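Local coordinates for hypothetical protein BP2299 (Bordetella pertussis Tohama I, PDB 2FQP) that is of unknown function but adopts the double-stranded beta-helix fold of the cupins and binds a zinc ion, at residues V11-D14 / K19-E22; T31-H36 / E53-S58; V79-P82 / E86-F89. All blocks are in the same frame, centred on the assembly; numbering follows the deposited sequence.

Contact 1: residues V11-D14 / K19-E22; sequences VQID and KVTE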
loop_
_atom_site.group_PDB
_atom_site.type_symbol
_atom_site.label_atom_id
_atom_site.label_comp_id
_atom_site.label_asym_id
_atom_site.label_seq_id
_atom_site.Cartn_x
_atom_site.Cartn_y
_atom_site.Cartn_z
ATOM N N VAL A 11 -9.670 6.447 -7.133
ATOM C CA VAL A 11 -10.061 6.061 -5.760
ATOM C C VAL A 11 -10.447 4.592 -5.713
ATOM O O VAL A 11 -11.399 4.165 -6.385
ATOM C CB VAL A 11 -11.190 6.983 -5.212
ATOM C CG1 VAL A 11 -11.604 6.571 -3.814
ATOM C CG2 VAL A 11 -10.703 8.423 -5.248
ATOM N N GLN A 12 -9.691 3.802 -4.952
ATOM C CA GLN A 12 -9.953 2.359 -4.793
ATOM C C GLN A 12 -10.903 1.979 -3.653
ATOM O O GLN A 12 -11.660 1.006 -3.783
ATOM C CB GLN A 12 -8.617 1.608 -4.676
ATOM C CG GLN A 12 -7.780 1.671 -5.947
ATOM C CD GLN A 12 -6.504 0.845 -5.842
ATOM O OE1 GLN A 12 -6.176 0.400 -4.766
ATOM N NE2 GLN A 12 -5.835 0.575 -6.975
ATOM N N ILE A 13 -10.839 2.739 -2.558
ATOM C CA ILE A 13 -11.606 2.556 -1.314
ATOM C C ILE A 13 -11.892 3.949 -0.775
ATOM O O ILE A 13 -11.028 4.834 -0.784
ATOM C CB ILE A 13 -10.793 1.790 -0.246
ATOM C CG1 ILE A 13 -10.210 0.492 -0.831
ATOM C CG2 ILE A 13 -11.663 1.482 1.003
ATOM C CD1 ILE A 13 -9.350 -0.289 0.088
ATOM N N ASP A 14 -13.104 4.167 -0.283
ATOM C CA ASP A 14 -13.468 5.418 0.333
ATOM C C ASP A 14 -14.568 5.044 1.289
ATOM O O ASP A 14 -15.713 4.845 0.879
ATOM C CB ASP A 14 -13.988 6.431 -0.687
ATOM C CG ASP A 14 -14.158 7.837 -0.094
ATOM O OD1 ASP A 14 -13.746 8.057 1.051
ATOM O OD2 ASP A 14 -14.702 8.724 -0.786
ATOM N N LYS A 19 -9.527 6.621 2.881
ATOM C CA LYS A 19 -9.652 6.854 1.467
ATOM C C LYS A 19 -8.347 6.392 0.836
ATOM O O LYS A 19 -7.287 6.888 1.184
ATOM C CB LYS A 19 -9.855 8.338 1.165
ATOM C CG LYS A 19 -10.162 8.630 -0.322
ATOM C CD LYS A 19 -10.205 10.132 -0.549
ATOM C CE LYS A 19 -10.488 10.540 -1.983
ATOM N NZ LYS A 19 -10.561 12.045 -2.064
ATOM N N VAL A 20 -8.439 5.464 -0.101
ATOM C CA VAL A 20 -7.263 4.880 -0.727
ATOM C C VAL A 20 -7.300 5.250 -2.190
ATOM O O VAL A 20 -8.229 4.903 -2.884
ATOM C CB VAL A 20 -7.242 3.343 -0.564
ATOM C CG1 VAL A 20 -6.037 2.734 -1.225
ATOM C CG2 VAL A 20 -7.294 2.967 0.885
ATOM N N THR A 21 -6.256 5.930 -2.648
ATOM C CA THR A 21 -6.183 6.460 -3.984
ATOM C C THR A 21 -4.900 5.941 -4.645
ATOM O O THR A 21 -3.845 6.054 -4.061
ATOM C CB THR A 21 -6.197 7.999 -3.962
ATOM O OG1 THR A 21 -7.410 8.474 -3.323
ATOM C CG2 THR A 21 -6.127 8.567 -5.390
ATOM N N GLU A 22 -5.020 5.357 -5.839
ATOM C CA GLU A 22 -3.862 5.033 -6.663
ATOM C C GLU A 22 -3.538 6.302 -7.431
ATOM O O GLU A 22 -4.427 6.876 -8.093
ATOM C CB GLU A 22 -4.181 3.926 -7.663
ATOM C CG GLU A 22 -3.126 3.706 -8.722
ATOM C CD GLU A 22 -3.631 2.886 -9.863
ATOM O OE1 GLU A 22 -4.536 3.399 -10.582
ATOM O OE2 GLU A 22 -3.182 1.716 -9.999
HETATM O O HOH W 1 -6.788 1.616 -9.485
#
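Residues 11-14 and 19-22 run antiparallel, their axes 176° apart and 4.5 Å at closest approach. Val11 faces Thr21 and Asp14 faces Lys19 as non-hydrogen-bonded pairs, while Ile13 and Val20 form the hydrogen-bonded pair between them. Gln12 N bonds to Val20 O at 2.8 Å. Ile13 N reaches Val20 O weakly at 3.4 Å, and Val20 N returns a nearly straight bond to Ile13 O at 2.8 Å. Two residues opposite one make a classic beta bulge at Gln12, shifting the register by one. It lies in the hairpin of strands 8-14 and 18-25, at the border of a five-stranded cupin sheet. Ile13 and Val20 lie alongside each other on one face, both directed outward, with Ile13 CB and CD1 each 3.9 Å from Val20 CG2. On the other face the fully extended Lys19 brings CE across Val11 CG2 at about a right angle, and its CG passes Asp14 OD1 at 3.9 Å. That carboxylate makes its salt bridge with Lys95, not Lys19. From the bulge the extended Gln12 side chain, CG anti to the carbonyl carbon (chi1 -66°), runs in the direction of residues 19-22, and its NE2 lies 3.8 Å from Glu22 CB. A water accepts from Gln12 NE2 and donates weakly to Glu22 OE1. The Gln12 amide also bonds to the second subunit, OE1 to Ser68 OG and NE2 to Gly66 O of that chain.

Contact 2: residues T31-H36 / E53-S58; sequences TGWHRH and ETPEGS. With ZN (zinc ion), chain E.
Trp33 turns the edge of its six-membered ring to the backbone of Thr54 and Pro55, near the turn that follows strand 48-54. CH2 comes 3.6 Å from Pro55 CD, and Pro55 N lies at the ring edge, in the indole plane, 3.5 Å from CH2. Trp33 CZ3 is 3.5 Å from Glu53 O, which approaches obliquely. With CG anti to the backbone N (chi1 -160°), the indole spans the gap between two backbones whose nearest CA atoms, in Trp33 and Glu53, are 8.5 Å apart. Its NE1 bonds to Glu76, beyond both segments. Pro55 belongs to a type I turn from Thr54 to Gly57, closed by backbone bonds in both directions between those two residues. His34, which follows Trp33, helps to build the zinc site characteristic of metal-binding cupins. His34 NE2 and His36 NE2 each bind zinc at 2.0 Å; His77 and three waters complete six ligands. Gly32 O fixes the rotation of the His34 ring, taking ND1-H at 2.9 Å, 3° out of the ring plane. Gly32 O is thus a second-shell group, and it also accepts from Thr31 OG1. Strand 76-80 runs between strands 34-35 and 48-54 in the four-stranded sheet: it carries His77 to the zinc and Asn78 to Glu53, while the Trp33 indole reaches past it to the turn before strand 57-63.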
loop_
_atom_site.group_PDB
_atom_site.type_symbol
_atom_site.label_atom_id
_atom_site.label_comp_id
_atom_site.label_asym_id
_atom_site.label_seq_id
_atom_site.Cartn_x
_atom_site.Cartn_y
_atom_site.Cartn_z
ATOM N N THR A 31 1.573 16.212 -9.478
ATOM C CA THR A 31 0.282 16.370 -8.796
ATOM C C THR A 31 -0.365 17.727 -8.903
ATOM O O THR A 31 -1.611 17.826 -8.828
ATOM C CB THR A 31 0.385 16.071 -7.282
ATOM O OG1 THR A 31 1.467 16.828 -6.735
ATOM C CG2 THR A 31 0.621 14.607 -7.055
ATOM N N GLY A 32 0.470 18.761 -9.007
ATOM C CA GLY A 32 0.093 20.140 -8.681
ATOM C C GLY A 32 0.205 20.306 -7.182
ATOM O O GLY A 32 0.226 19.315 -6.429
ATOM N N TRP A 33 0.311 21.539 -6.736
ATOM C CA TRP A 33 0.380 21.803 -5.313
ATOM C C TRP A 33 -0.919 21.363 -4.644
ATOM O O TRP A 33 -1.993 21.570 -5.168
ATOM C CB TRP A 33 0.593 23.287 -5.059
ATOM C CG TRP A 33 1.134 23.585 -3.695
ATOM C CD1 TRP A 33 0.420 23.832 -2.556
ATOM C CD2 TRP A 33 2.515 23.679 -3.336
ATOM N NE1 TRP A 33 1.281 24.074 -1.496
ATOM C CE2 TRP A 33 2.571 24.012 -1.963
ATOM C CE3 TRP A 33 3.705 23.560 -4.047
ATOM C CZ2 TRP A 33 3.772 24.170 -1.284
ATOM C CZ3 TRP A 33 4.921 23.738 -3.350
ATOM C CH2 TRP A 33 4.928 24.030 -2.000
ATOM N N HIS A 34 -0.794 20.830 -3.449
ATOM C CA HIS A 34 -1.920 20.411 -2.633
ATOM C C HIS A 34 -1.514 20.385 -1.149
ATOM O O HIS A 34 -0.320 20.366 -0.809
ATOM C CB HIS A 34 -2.435 19.038 -3.095
ATOM C CG HIS A 34 -1.419 17.946 -3.026
ATOM N ND1 HIS A 34 -0.420 17.828 -3.969
ATOM C CD2 HIS A 34 -1.235 16.927 -2.147
ATOM C CE1 HIS A 34 0.325 16.766 -3.684
ATOM N NE2 HIS A 34 -0.157 16.194 -2.596
ATOM N N ARG A 35 -2.514 20.366 -0.278
ATOM C CA ARG A 35 -2.302 20.263 1.155
ATOM C C ARG A 35 -2.929 18.945 1.619
ATOM O O ARG A 35 -4.082 18.699 1.313
ATOM C CB ARG A 35 -2.986 21.400 1.906
ATOM C CG ARG A 35 -2.818 21.312 3.423
ATOM C CD ARG A 35 -3.468 22.485 4.170
ATOM N NE ARG A 35 -2.954 22.586 5.535
ATOM C CZ ARG A 35 -3.291 21.786 6.544
ATOM N NH1 ARG A 35 -4.159 20.797 6.367
ATOM N NH2 ARG A 35 -2.748 21.982 7.752
ATOM N N HIS A 36 -2.204 18.155 2.393
ATOM C CA HIS A 36 -2.766 16.924 2.938
ATOM C C HIS A 36 -3.574 17.230 4.163
ATOM O O HIS A 36 -3.025 17.703 5.146
ATOM C CB HIS A 36 -1.669 15.954 3.282
ATOM C CG HIS A 36 -1.139 15.277 2.082
ATOM N ND1 HIS A 36 -1.722 14.141 1.564
ATOM C CD2 HIS A 36 -0.156 15.635 1.222
ATOM C CE1 HIS A 36 -1.094 13.814 0.447
ATOM N NE2 HIS A 36 -0.136 14.702 0.224
ATOM N N GLU A 53 8.604 19.088 -4.127
ATOM C CA GLU A 53 8.728 20.567 -4.024
ATOM C C GLU A 53 7.927 21.043 -2.841
ATOM O O GLU A 53 6.742 20.795 -2.757
ATOM C CB GLU A 53 8.181 21.231 -5.269
ATOM C CG GLU A 53 8.973 20.849 -6.506
ATOM C CD GLU A 53 8.575 21.617 -7.764
ATOM O OE1 GLU A 53 7.365 21.889 -7.992
ATOM O OE2 GLU A 53 9.490 21.904 -8.557
ATOM N N THR A 54 8.596 21.675 -1.906
ATOM C CA THR A 54 7.968 22.169 -0.715
ATOM C C THR A 54 8.296 23.640 -0.661
ATOM O O THR A 54 9.062 24.153 -1.484
ATOM C CB THR A 54 8.506 21.411 0.510
ATOM O OG1 THR A 54 9.920 21.629 0.614
ATOM C CG2 THR A 54 8.240 19.944 0.367
ATOM N N PRO A 55 7.637 24.365 0.237
ATOM C CA PRO A 55 7.891 25.784 0.318
ATOM C C PRO A 55 9.389 26.160 0.428
ATOM O O PRO A 55 9.795 27.169 -0.105
ATOM C CB PRO A 55 7.115 26.189 1.571
ATOM C CG PRO A 55 5.963 25.282 1.607
ATOM C CD PRO A 55 6.581 23.938 1.181
ATOM N N GLU A 56 10.207 25.347 1.091
ATOM C CA GLU A 56 11.616 25.693 1.314
ATOM C C GLU A 56 12.602 25.219 0.245
ATOM O O GLU A 56 13.748 25.619 0.232
ATOM C CB GLU A 56 12.050 25.132 2.676
ATOM C CG GLU A 56 11.354 25.818 3.869
ATOM C CD GLU A 56 9.926 25.315 4.193
ATOM O OE1 GLU A 56 9.477 24.262 3.726
ATOM O OE2 GLU A 56 9.229 25.994 4.969
ATOM N N GLY A 57 12.179 24.317 -0.633
ATOM C CA GLY A 57 13.098 23.775 -1.612
ATOM C C GLY A 57 12.571 22.530 -2.324
ATOM O O GLY A 57 11.396 22.204 -2.223
ATOM N N SER A 58 13.475 21.857 -3.034
ATOM C CA SER A 58 13.187 20.685 -3.837
ATOM C C SER A 58 14.206 19.618 -3.513
ATOM O O SER A 58 15.419 19.897 -3.516
ATOM C CB SER A 58 13.324 21.034 -5.321
ATOM O OG SER A 58 12.232 21.814 -5.713
HETATM ZN ZN ZN E . 0.745 14.673 -1.617
HETATM O O HOH W 2 -0.831 13.220 -2.678
HETATM O O HOH W 3 1.310 13.911 -3.675
HETATM O O HOH W 4 1.493 12.793 -1.407
#

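Contact 3: residues V79-P82 / E86-F89; sequences VINP and EFVF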
loop_
_atom_site.group_PDB
_atom_site.type_symbol
_atom_site.label_atom_id
_atom_site.label_comp_id
_atom_site.label_asym_id
_atom_site.label_seq_id
_atom_site.Cartn_x
_atom_site.Cartn_y
_atom_site.Cartn_z
ATOM N N VAL A 79 4.395 17.135 -6.169
ATOM C CA VAL A 79 5.184 15.944 -6.334
ATOM C C VAL A 79 5.326 15.659 -7.813
ATOM O O VAL A 79 4.345 15.629 -8.498
ATOM C CB VAL A 79 4.470 14.721 -5.712
ATOM C CG1 VAL A 79 5.253 13.445 -5.940
ATOM C CG2 VAL A 79 4.288 14.929 -4.230
ATOM N N ILE A 80 6.539 15.386 -8.240
ATOM C CA ILE A 80 6.891 15.241 -9.634
ATOM C C ILE A 80 7.578 13.903 -9.857
ATOM O O ILE A 80 8.419 13.473 -9.061
ATOM C CB ILE A 80 7.851 16.382 -10.097
ATOM C CG1 ILE A 80 7.143 17.739 -10.109
ATOM C CG2 ILE A 80 8.416 16.132 -11.500
ATOM C CD1 ILE A 80 8.127 18.907 -10.132
ATOM N N ASN A 81 7.242 13.246 -10.962
ATOM C CA ASN A 81 7.925 12.051 -11.432
ATOM C C ASN A 81 8.993 12.468 -12.467
ATOM O O ASN A 81 8.645 12.760 -13.612
ATOM C CB ASN A 81 6.930 11.121 -12.121
ATOM C CG ASN A 81 7.584 9.930 -12.741
ATOM O OD1 ASN A 81 8.708 9.547 -12.378
ATOM N ND2 ASN A 81 6.877 9.299 -13.688
ATOM N N PRO A 82 10.268 12.476 -12.072
ATOM C CA PRO A 82 11.301 12.990 -12.977
ATOM C C PRO A 82 11.804 11.950 -13.994
ATOM O O PRO A 82 12.715 12.242 -14.781
ATOM C CB PRO A 82 12.419 13.341 -12.017
ATOM C CG PRO A 82 12.332 12.282 -10.955
ATOM C CD PRO A 82 10.846 12.043 -10.770
ATOM N N GLU A 86 6.385 5.575 -16.209
ATOM C CA GLU A 86 5.265 5.832 -15.306
ATOM C C GLU A 86 5.678 5.458 -13.914
ATOM O O GLU A 86 6.375 4.455 -13.739
ATOM C CB GLU A 86 4.061 4.993 -15.721
ATOM C CG GLU A 86 2.809 5.217 -14.892
ATOM C CD GLU A 86 1.590 4.550 -15.484
ATOM O OE1 GLU A 86 1.750 3.464 -16.062
ATOM O OE2 GLU A 86 0.475 5.122 -15.386
ATOM N N PHE A 87 5.255 6.262 -12.943
ATOM C CA PHE A 87 5.486 5.999 -11.523
ATOM C C PHE A 87 4.149 5.859 -10.830
ATOM O O PHE A 87 3.240 6.658 -11.057
ATOM C CB PHE A 87 6.282 7.125 -10.833
ATOM C CG PHE A 87 6.770 6.731 -9.495
ATOM C CD1 PHE A 87 5.923 6.737 -8.389
ATOM C CD2 PHE A 87 8.092 6.273 -9.334
ATOM C CE1 PHE A 87 6.347 6.286 -7.139
ATOM C CE2 PHE A 87 8.543 5.865 -8.097
ATOM C CZ PHE A 87 7.671 5.875 -6.981
ATOM N N VAL A 88 4.009 4.831 -9.992
ATOM C CA VAL A 88 2.725 4.566 -9.343
ATOM C C VAL A 88 2.917 4.374 -7.836
ATOM O O VAL A 88 3.878 3.761 -7.410
ATOM C CB VAL A 88 2.061 3.317 -9.961
ATOM C CG1 VAL A 88 0.687 3.046 -9.303
ATOM C CG2 VAL A 88 1.940 3.460 -11.479
ATOM N N PHE A 89 2.030 4.982 -7.047
ATOM C CA PHE A 89 1.900 4.684 -5.633
ATOM C C PHE A 89 0.452 4.679 -5.187
ATOM O O PHE A 89 -0.422 5.254 -5.843
ATOM C CB PHE A 89 2.784 5.567 -4.704
ATOM C CG PHE A 89 2.449 7.053 -4.682
ATOM C CD1 PHE A 89 1.369 7.555 -3.911
ATOM C CD2 PHE A 89 3.298 7.976 -5.295
ATOM C CE1 PHE A 89 1.119 8.945 -3.867
ATOM C CE2 PHE A 89 3.059 9.333 -5.225
ATOM C CZ PHE A 89 1.970 9.823 -4.534
#
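Asn81 sets its carboxamide obliquely against Phe87, the amide and ring planes 59° apart, where strand 76-80 of one sheet of the cupin double-stranded beta-helix gives way to the turn leading to strand 87-94 of the other. The two residues are buried, and their CA atoms, 6.5 Å apart, are the nearest between residues 79-82 and 86-89; no hydrogen bond crosses directly. CG of Asn81 lies anti to its own N (chi1 175°), which carries the amide toward the opposite backbone, so that Asn81 CG meets Phe87 CB at 3.6 Å. Asn81 OD1 sits 3.8 Å from the same CB and oblique to the ring. The benzyl group of Phe87 starts toward Asn81, but its end leads away and packs on Leu50 and Phe25, and Phe87 CE1 lies at the edge of the Phe89 ring, in its plane. The buried amide finds its polar partners around the turn: Asn81 OD1 accepts from Ser83 N, while ND2 bonds to Thr85 O and to Pro26 O, bonds at both ends that hold the amide in place and link the turn to Pro26, just after strand 18-25. Glu86, whose CB points away from residues 79-82, forms a salt bridge with Arg24. Asn81 ND2 also comes 3.5 Å from Phe87 N, in the backbone of residues 86-89, a packing contact of two nitrogens and not a hydrogen bond.

The three contacts follow one another along the chain. Contacts 1 and 2 lie on opposite sides of the chain's centre, with centres 21 Å apart and nearest atoms about 9 Å apart. Contact 3 touches both. Toward contact 1 it shares the five-stranded sheet, where Glu22 CG packs on Val88 CG1 at 3.9 Å; toward contact 2 it shares the four-stranded sheet, with Thr31 N 3.0 Å from Val79 O in a probable hydrogen bond and Glu53 packed on Ile80. Of the three, only contact 2 supplies zinc ligands, His34 and His36; the third histidine, His77, lies on strand 76-80. The side chains of Thr21 and Phe87 are about 10 and 11 Å from the metal.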